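Local coordinates for DUF1254 domain-containing protein (Vibrio parahaemolyticus, PDB 3U07) that is of unknown function but joins DUF1254 and DUF1214 regions in one chain and is probably exported by way of an N-terminal signal sequence, at residues Glu31-Ile35 and Lys265-Leu270; Met116-Thr120 and Phe298-Thr302. The protein carries 2 engineered substitutions. All coordinates share one frame; numbering follows the deposited sequence.

Contact 1: Glu31-Ile35 and Lys265-Leu270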
ATOM      1  N   GLU A  31     -17.900 -12.967  15.973  1.00 25.93           N
ATOM      2  CA  GLU A  31     -17.627 -11.623  15.469  1.00 22.19           C
ATOM      3  C   GLU A  31     -16.122 -11.374  15.433  1.00 21.23           C
ATOM      4  O   GLU A  31     -15.587 -10.859  14.449  1.00 23.78           O
ATOM      5  CB  GLU A  31     -18.278 -10.558  16.358  1.00 23.49           C
ATOM      6  CG  GLU A  31     -18.000  -9.135  15.883  1.00 27.68           C
ATOM      7  CD  GLU A  31     -18.589  -8.075  16.799  1.00 39.36           C
ATOM      8  OE1 GLU A  31     -19.449  -8.415  17.634  1.00 37.90           O
ATOM      9  OE2 GLU A  31     -18.200  -6.895  16.674  1.00 48.57           O
ATOM     10  N   ASP A  32     -15.439 -11.730  16.516  1.00 23.75           N
ATOM     11  CA  ASP A  32     -14.001 -11.536  16.570  1.00 26.17           C
ATOM     12  C   ASP A  32     -13.308 -12.447  15.559  1.00 26.35           C
ATOM     13  O   ASP A  32     -12.318 -12.058  14.953  1.00 25.92           O
ATOM     14  CB  ASP A  32     -13.473 -11.812  17.981  1.00 30.97           C
ATOM     15  CG  ASP A  32     -13.976 -10.803  19.000  1.00 37.17           C
ATOM     16  OD1 ASP A  32     -14.226  -9.640  18.621  1.00 33.34           O
ATOM     17  OD2 ASP A  32     -14.107 -11.170  20.185  1.00 41.55           O
ATOM     18  N   ALA A  33     -13.832 -13.656  15.374  1.00 26.37           N
ATOM     19  CA  ALA A  33     -13.240 -14.594  14.420  1.00 21.63           C
ATOM     20  C   ALA A  33     -13.278 -13.992  13.024  1.00 15.30           C
ATOM     21  O   ALA A  33     -12.285 -14.019  12.302  1.00 17.46           O
ATOM     22  CB  ALA A  33     -13.995 -15.928  14.442  1.00 26.13           C
ATOM     23  N   TYR A  34     -14.424 -13.436  12.639  1.00 17.32           N
ATOM     24  CA  TYR A  34     -14.525 -12.837  11.324  1.00 16.87           C
ATOM     25  C   TYR A  34     -13.604 -11.621  11.188  1.00 17.70           C
ATOM     26  O   TYR A  34     -12.979 -11.426  10.145  1.00 20.93           O
ATOM     27  CB  TYR A  34     -15.959 -12.403  11.017  1.00 18.77           C
ATOM     28  CG  TYR A  34     -16.046 -11.651   9.710  1.00 21.39           C
ATOM     29  CD1 TYR A  34     -16.013 -12.326   8.490  1.00 18.31           C
ATOM     30  CD2 TYR A  34     -16.081 -10.259   9.689  1.00 22.85           C
ATOM     31  CE1 TYR A  34     -16.008 -11.629   7.280  1.00 22.13           C
ATOM     32  CE2 TYR A  34     -16.075  -9.553   8.482  1.00 20.01           C
ATOM     33  CZ  TYR A  34     -16.038 -10.243   7.288  1.00 22.95           C
ATOM     34  OH  TYR A  34     -16.039  -9.542   6.105  1.00 20.36           O
ATOM     35  N   ILE A  35     -13.526 -10.798  12.231  1.00 18.10           N
ATOM     36  CA  ILE A  35     -12.679  -9.612  12.173  1.00 22.45           C
ATOM     37  C   ILE A  35     -11.207 -10.001  11.993  1.00 22.20           C
ATOM     38  O   ILE A  35     -10.467  -9.309  11.292  1.00 20.61           O
ATOM     39  CB  ILE A  35     -12.902  -8.712  13.417  1.00 23.69           C
ATOM     40  CG1 ILE A  35     -14.269  -8.017  13.291  1.00 26.80           C
ATOM     41  CG2 ILE A  35     -11.802  -7.651  13.516  1.00 18.17           C
ATOM     42  CD1 ILE A  35     -14.743  -7.328  14.558  1.00 29.19           C
ATOM     43  N   LYS A 265     -22.172  -9.016  12.122  1.00 32.06           N
ATOM     44  CA  LYS A 265     -21.793  -8.134  13.224  1.00 30.86           C
ATOM     45  C   LYS A 265     -20.377  -7.593  13.026  1.00 31.99           C
ATOM     46  O   LYS A 265     -20.097  -6.427  13.311  1.00 26.63           O
ATOM     47  CB  LYS A 265     -21.883  -8.870  14.566  1.00 40.89           C
ATOM     48  CG  LYS A 265     -23.306  -9.114  15.058  1.00 53.95           C
ATOM     49  CD  LYS A 265     -23.318  -9.790  16.428  1.00 64.83           C
ATOM     50  CE  LYS A 265     -23.700  -8.821  17.541  1.00 73.45           C
ATOM     51  NZ  LYS A 265     -22.862  -7.590  17.533  1.00 78.66           N
ATOM     52  N   GLY A 266     -19.486  -8.445  12.530  1.00 34.13           N
ATOM     53  CA  GLY A 266     -18.115  -8.030  12.295  1.00 30.71           C
ATOM     54  C   GLY A 266     -18.022  -6.821  11.383  1.00 24.63           C
ATOM     55  O   GLY A 266     -17.367  -5.833  11.728  1.00 25.79           O
HETATM   56  N   MSE A 267     -18.670  -6.895  10.218  1.00 29.38           N
HETATM   57  CA  MSE A 267     -18.657  -5.790   9.260  1.00 27.50           C
HETATM   58  C   MSE A 267     -19.280  -4.531   9.857  1.00 33.04           C
HETATM   59  O   MSE A 267     -18.753  -3.433   9.677  1.00 28.28           O
HETATM   60  CB  MSE A 267     -19.413  -6.154   7.978  1.00 24.94           C
HETATM   61  CG  MSE A 267     -18.583  -6.867   6.919  1.00 38.00           C
HETATM   62 SE   MSE A 267     -16.906  -5.965   6.481  1.00 45.56          SE
HETATM   63  CE  MSE A 267     -17.592  -4.290   5.793  1.00 33.30           C
ATOM     64  N   GLU A 268     -20.406  -4.685  10.552  1.00 31.70           N
ATOM     65  CA  GLU A 268     -21.065  -3.538  11.173  1.00 29.49           C
ATOM     66  C   GLU A 268     -20.046  -2.827  12.054  1.00 31.87           C
ATOM     67  O   GLU A 268     -19.850  -1.621  11.947  1.00 34.48           O
ATOM     68  CB  GLU A 268     -22.258  -3.988  12.027  1.00 28.43           C
ATOM     69  CG  GLU A 268     -23.463  -4.457  11.226  1.00 36.35           C
ATOM     70  CD  GLU A 268     -24.573  -5.032  12.099  1.00 44.65           C
ATOM     71  OE1 GLU A 268     -25.564  -5.534  11.534  1.00 44.71           O
ATOM     72  OE2 GLU A 268     -24.461  -4.988  13.344  1.00 44.66           O
ATOM     73  N   HIS A 269     -19.391  -3.597  12.916  1.00 34.80           N
ATOM     74  CA  HIS A 269     -18.384  -3.063  13.820  1.00 30.29           C
ATOM     75  C   HIS A 269     -17.288  -2.301  13.072  1.00 32.43           C
ATOM     76  O   HIS A 269     -16.868  -1.228  13.503  1.00 29.67           O
ATOM     77  CB  HIS A 269     -17.752  -4.197  14.623  1.00 30.26           C
ATOM     78  CG  HIS A 269     -16.665  -3.747  15.546  1.00 38.21           C
ATOM     79  ND1 HIS A 269     -16.919  -3.106  16.738  1.00 47.51           N
ATOM     80  CD2 HIS A 269     -15.317  -3.823  15.438  1.00 36.94           C
ATOM     81  CE1 HIS A 269     -15.774  -2.807  17.327  1.00 50.42           C
ATOM     82  NE2 HIS A 269     -14.787  -3.231  16.558  1.00 40.26           N
ATOM     83  N   LEU A 270     -16.824  -2.855  11.956  1.00 33.65           N
ATOM     84  CA  LEU A 270     -15.771  -2.205  11.180  1.00 33.50           C
ATOM     85  C   LEU A 270     -16.224  -0.888  10.562  1.00 34.81           C
ATOM     86  O   LEU A 270     -15.453   0.073  10.490  1.00 35.22           O
ATOM     87  CB  LEU A 270     -15.259  -3.127  10.072  1.00 28.90           C
ATOM     88  CG  LEU A 270     -14.483  -4.381  10.481  1.00 30.80           C
ATOM     89  CD1 LEU A 270     -13.838  -4.972   9.235  1.00 36.79           C
ATOM     90  CD2 LEU A 270     -13.415  -4.044  11.513  1.00 23.02           C
TER

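Contact 2: Met116-Thr120 and Phe298-Thr302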
HETATM    1  N   MSE A 116      -0.376 -12.268   2.499  1.00 16.32           N
HETATM    2  CA  MSE A 116      -1.823 -12.446   2.441  1.00 13.78           C
HETATM    3  C   MSE A 116      -2.570 -12.169   3.746  1.00 18.32           C
HETATM    4  O   MSE A 116      -3.785 -12.339   3.815  1.00 18.56           O
HETATM    5  CB  MSE A 116      -2.134 -13.859   1.940  1.00 18.15           C
HETATM    6  CG  MSE A 116      -1.625 -14.109   0.527  1.00 24.40           C
HETATM    7 SE   MSE A 116      -2.459 -12.919  -0.771  0.66 32.65          SE
HETATM    8  CE  MSE A 116      -4.151 -13.836  -0.817  1.00 29.39           C
ATOM      9  N   GLY A 117      -1.849 -11.760   4.782  1.00 18.19           N
ATOM     10  CA  GLY A 117      -2.508 -11.445   6.037  1.00 20.47           C
ATOM     11  C   GLY A 117      -2.552  -9.932   6.172  1.00 24.19           C
ATOM     12  O   GLY A 117      -2.947  -9.384   7.204  1.00 18.12           O
ATOM     13  N   HIS A 118      -2.128  -9.278   5.091  1.00 20.62           N
ATOM     14  CA  HIS A 118      -2.043  -7.823   4.944  1.00 18.00           C
ATOM     15  C   HIS A 118      -0.970  -7.164   5.809  1.00 22.59           C
ATOM     16  O   HIS A 118      -1.159  -6.064   6.329  1.00 16.51           O
ATOM     17  CB  HIS A 118      -3.406  -7.151   5.177  1.00 16.99           C
ATOM     18  CG  HIS A 118      -3.527  -5.805   4.522  1.00 18.71           C
ATOM     19  ND1 HIS A 118      -3.438  -4.621   5.223  1.00 15.92           N
ATOM     20  CD2 HIS A 118      -3.697  -5.460   3.223  1.00 21.36           C
ATOM     21  CE1 HIS A 118      -3.549  -3.606   4.381  1.00 15.67           C
ATOM     22  NE2 HIS A 118      -3.705  -4.088   3.163  1.00 17.41           N
ATOM     23  N   TYR A 119       0.160  -7.857   5.959  1.00 18.10           N
ATOM     24  CA  TYR A 119       1.303  -7.332   6.705  1.00 16.40           C
ATOM     25  C   TYR A 119       2.414  -7.007   5.719  1.00 19.49           C
ATOM     26  O   TYR A 119       2.707  -7.805   4.826  1.00 17.28           O
ATOM     27  CB  TYR A 119       1.886  -8.356   7.683  1.00 13.97           C
ATOM     28  CG  TYR A 119       1.056  -8.640   8.895  1.00 16.92           C
ATOM     29  CD1 TYR A 119       0.251  -9.773   8.958  1.00 15.04           C
ATOM     30  CD2 TYR A 119       1.084  -7.784   9.992  1.00 17.36           C
ATOM     31  CE1 TYR A 119      -0.507 -10.049  10.084  1.00 18.79           C
ATOM     32  CE2 TYR A 119       0.330  -8.050  11.127  1.00 17.77           C
ATOM     33  CZ  TYR A 119      -0.464  -9.185  11.164  1.00 22.16           C
ATOM     34  OH  TYR A 119      -1.222  -9.456  12.277  1.00 19.79           O
ATOM     35  N   THR A 120       3.025  -5.837   5.866  1.00 19.70           N
ATOM     36  CA  THR A 120       4.147  -5.492   5.005  1.00 18.03           C
ATOM     37  C   THR A 120       5.302  -6.367   5.529  1.00 18.41           C
ATOM     38  O   THR A 120       5.537  -6.423   6.739  1.00 22.42           O
ATOM     39  CB  THR A 120       4.512  -3.994   5.137  1.00 18.22           C
ATOM     40  OG1 THR A 120       3.595  -3.209   4.357  1.00 16.06           O
ATOM     41  CG2 THR A 120       5.936  -3.742   4.661  1.00 18.59           C
ATOM     42  N   PHE A 298      -6.401  -3.368  13.293  1.00 18.25           N
ATOM     43  CA  PHE A 298      -5.551  -3.849  12.204  1.00 16.99           C
ATOM     44  C   PHE A 298      -6.401  -3.963  10.936  1.00 18.06           C
ATOM     45  O   PHE A 298      -5.973  -3.587   9.838  1.00 17.54           O
ATOM     46  CB  PHE A 298      -4.969  -5.226  12.544  1.00 19.67           C
ATOM     47  CG  PHE A 298      -4.112  -5.810  11.451  1.00 22.23           C
ATOM     48  CD1 PHE A 298      -2.801  -5.377  11.268  1.00 19.13           C
ATOM     49  CD2 PHE A 298      -4.622  -6.784  10.591  1.00 28.68           C
ATOM     50  CE1 PHE A 298      -2.011  -5.903  10.247  1.00 17.12           C
ATOM     51  CE2 PHE A 298      -3.837  -7.317   9.563  1.00 28.20           C
ATOM     52  CZ  PHE A 298      -2.528  -6.873   9.392  1.00 18.12           C
ATOM     53  N   ALA A 299      -7.613  -4.482  11.106  1.00 16.01           N
ATOM     54  CA  ALA A 299      -8.551  -4.656  10.001  1.00 20.09           C
ATOM     55  C   ALA A 299      -8.900  -3.337   9.306  1.00 22.93           C
ATOM     56  O   ALA A 299      -9.161  -3.320   8.099  1.00 21.18           O
ATOM     57  CB  ALA A 299      -9.830  -5.331  10.508  1.00 13.92           C
ATOM     58  N   GLU A 300      -8.920  -2.234  10.052  1.00 23.07           N
ATOM     59  CA  GLU A 300      -9.246  -0.948   9.434  1.00 26.21           C
ATOM     60  C   GLU A 300      -8.164  -0.561   8.425  1.00 25.48           C
ATOM     61  O   GLU A 300      -8.390   0.270   7.540  1.00 26.68           O
ATOM     62  CB  GLU A 300      -9.398   0.155  10.496  1.00 29.72           C
ATOM     63  CG  GLU A 300     -10.621   0.015  11.426  1.00 29.10           C
ATOM     64  CD  GLU A 300     -11.967   0.141  10.701  1.00 29.83           C
ATOM     65  OE1 GLU A 300     -12.001   0.624   9.550  1.00 26.24           O
ATOM     66  OE2 GLU A 300     -12.998  -0.235  11.298  1.00 24.54           O
ATOM     67  N   GLY A 301      -6.986  -1.164   8.558  1.00 21.78           N
ATOM     68  CA  GLY A 301      -5.910  -0.873   7.627  1.00 21.09           C
ATOM     69  C   GLY A 301      -6.343  -1.281   6.234  1.00 25.02           C
ATOM     70  O   GLY A 301      -6.081  -0.581   5.255  1.00 20.74           O
ATOM     71  N   THR A 302      -7.019  -2.425   6.148  1.00 15.75           N
ATOM     72  CA  THR A 302      -7.513  -2.938   4.876  1.00 18.98           C
ATOM     73  C   THR A 302      -8.774  -2.173   4.453  1.00 21.33           C
ATOM     74  O   THR A 302      -8.961  -1.844   3.277  1.00 22.46           O
ATOM     75  CB  THR A 302      -7.866  -4.449   4.985  1.00 23.52           C
ATOM     76  OG1 THR A 302      -6.663  -5.229   5.013  1.00 20.33           O
ATOM     77  CG2 THR A 302      -8.725  -4.887   3.807  1.00 21.73           C
TER

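Contact 1: Glu31-Ile35 and Lys265-Leu270
Gly-266 lies directly against Glu-31, Tyr-34 and Ile-35, and with no side chain between the two backbones the CA atoms of Glu-31 and Gly-266 approach to 4.8 Å. Here the local axes of segments 31-35 and 265-270 come within 8.6 Å and cross at -67°. Glu-31 reaches across the junction: CG stands anti to the backbone N (chi1 179°) and the rest of the chain runs out extended, passing over the backbone N and CA of Gly-266. One carboxylate oxygen, OE1, then makes a rather long salt bridge of 3.5 Å with Lys-265 NZ, whose chain curls back at its outer torsions. The other, OE2, rests on the methylene of His-269, 3.4 Å from CB. Beside these polar groups, Ile-35 sends CD1 crosswise to the imidazole, 3.7 Å from His-269 CD2. Met-267, a selenomethionine, forms a Met-aromatic contact at the edge of the Tyr-34 ring, with SE 5.4 Å from the ring centroid. Trp-215 also meets the Tyr-34 ring edge-to-face. Helix 295-305 packs on Ile-35 and Leu-270, and its Asp-296 OD2 hydrogen-bonds His-269 NE2, so helices 26-52 and 253-273 cross with this third helix beside them.

Contact 2: Met116-Thr120 and Phe298-Thr302
The backbone N atoms of Gly-117 and Tyr-119, two residues packed against Phe-298, both hydrogen-bond to OD1 of Asp-115, the bond to Gly-117 closing an Asx turn. With its backbone N held in this way, Gly-117 turns its carbonyl oxygen to the edge of the Phe-298 ring, in the ring plane and 3.3 Å from CE2. The phenyl is brought there by a first torsion of 178°, which swings it out from the helix. Its outer corner presses on a face of Tyr-119: CZ of Phe-298 stands 3.5 Å above the centre of the tyrosine ring, and the closest atoms, Tyr-119 CE2 and Phe-298 CE1, are 3.3 Å apart. The planes are inclined by 31°. Structurally, residues 116-119 are the turn of a beta-hairpin joining strands 109-115 and 120-125, and His-118 takes a left-handed backbone conformation within it. The imidazole of His-118 points at helix 295-305, where Thr-302 OG1 sits over the ring centre, 3.2 Å above its plane. NE2 of His-118 is bound to the backbone N of Trp-307, just past the helix. Arg-295, at the start of the helix, bonds Tyr-119 OH and makes a cation-pi contact with Phe-298.

In the fold
The centres of the two contacts lie about 15 Å apart, contact 1 well out from the middle of the chain and contact 2 deeper within it. Their segments alternate in sequence: 31-35, 116-120, 265-270, then 298-302. Helix 295-305 joins them, since one side of it meets the hairpin turn while Ala-299 packs on Leu-270 of contact 1, CB to CD2 3.9 Å. Helix 26-52 is shared as well, because its Tyr-38 touches Met-267 and Leu-270 as well as Ala-299 and Thr-302. The N-terminal helix and segments from the middle of the chain thus pack as a group of helices, and contact 2 ties that group to the antiparallel sheet containing strands 109-115 and 120-125.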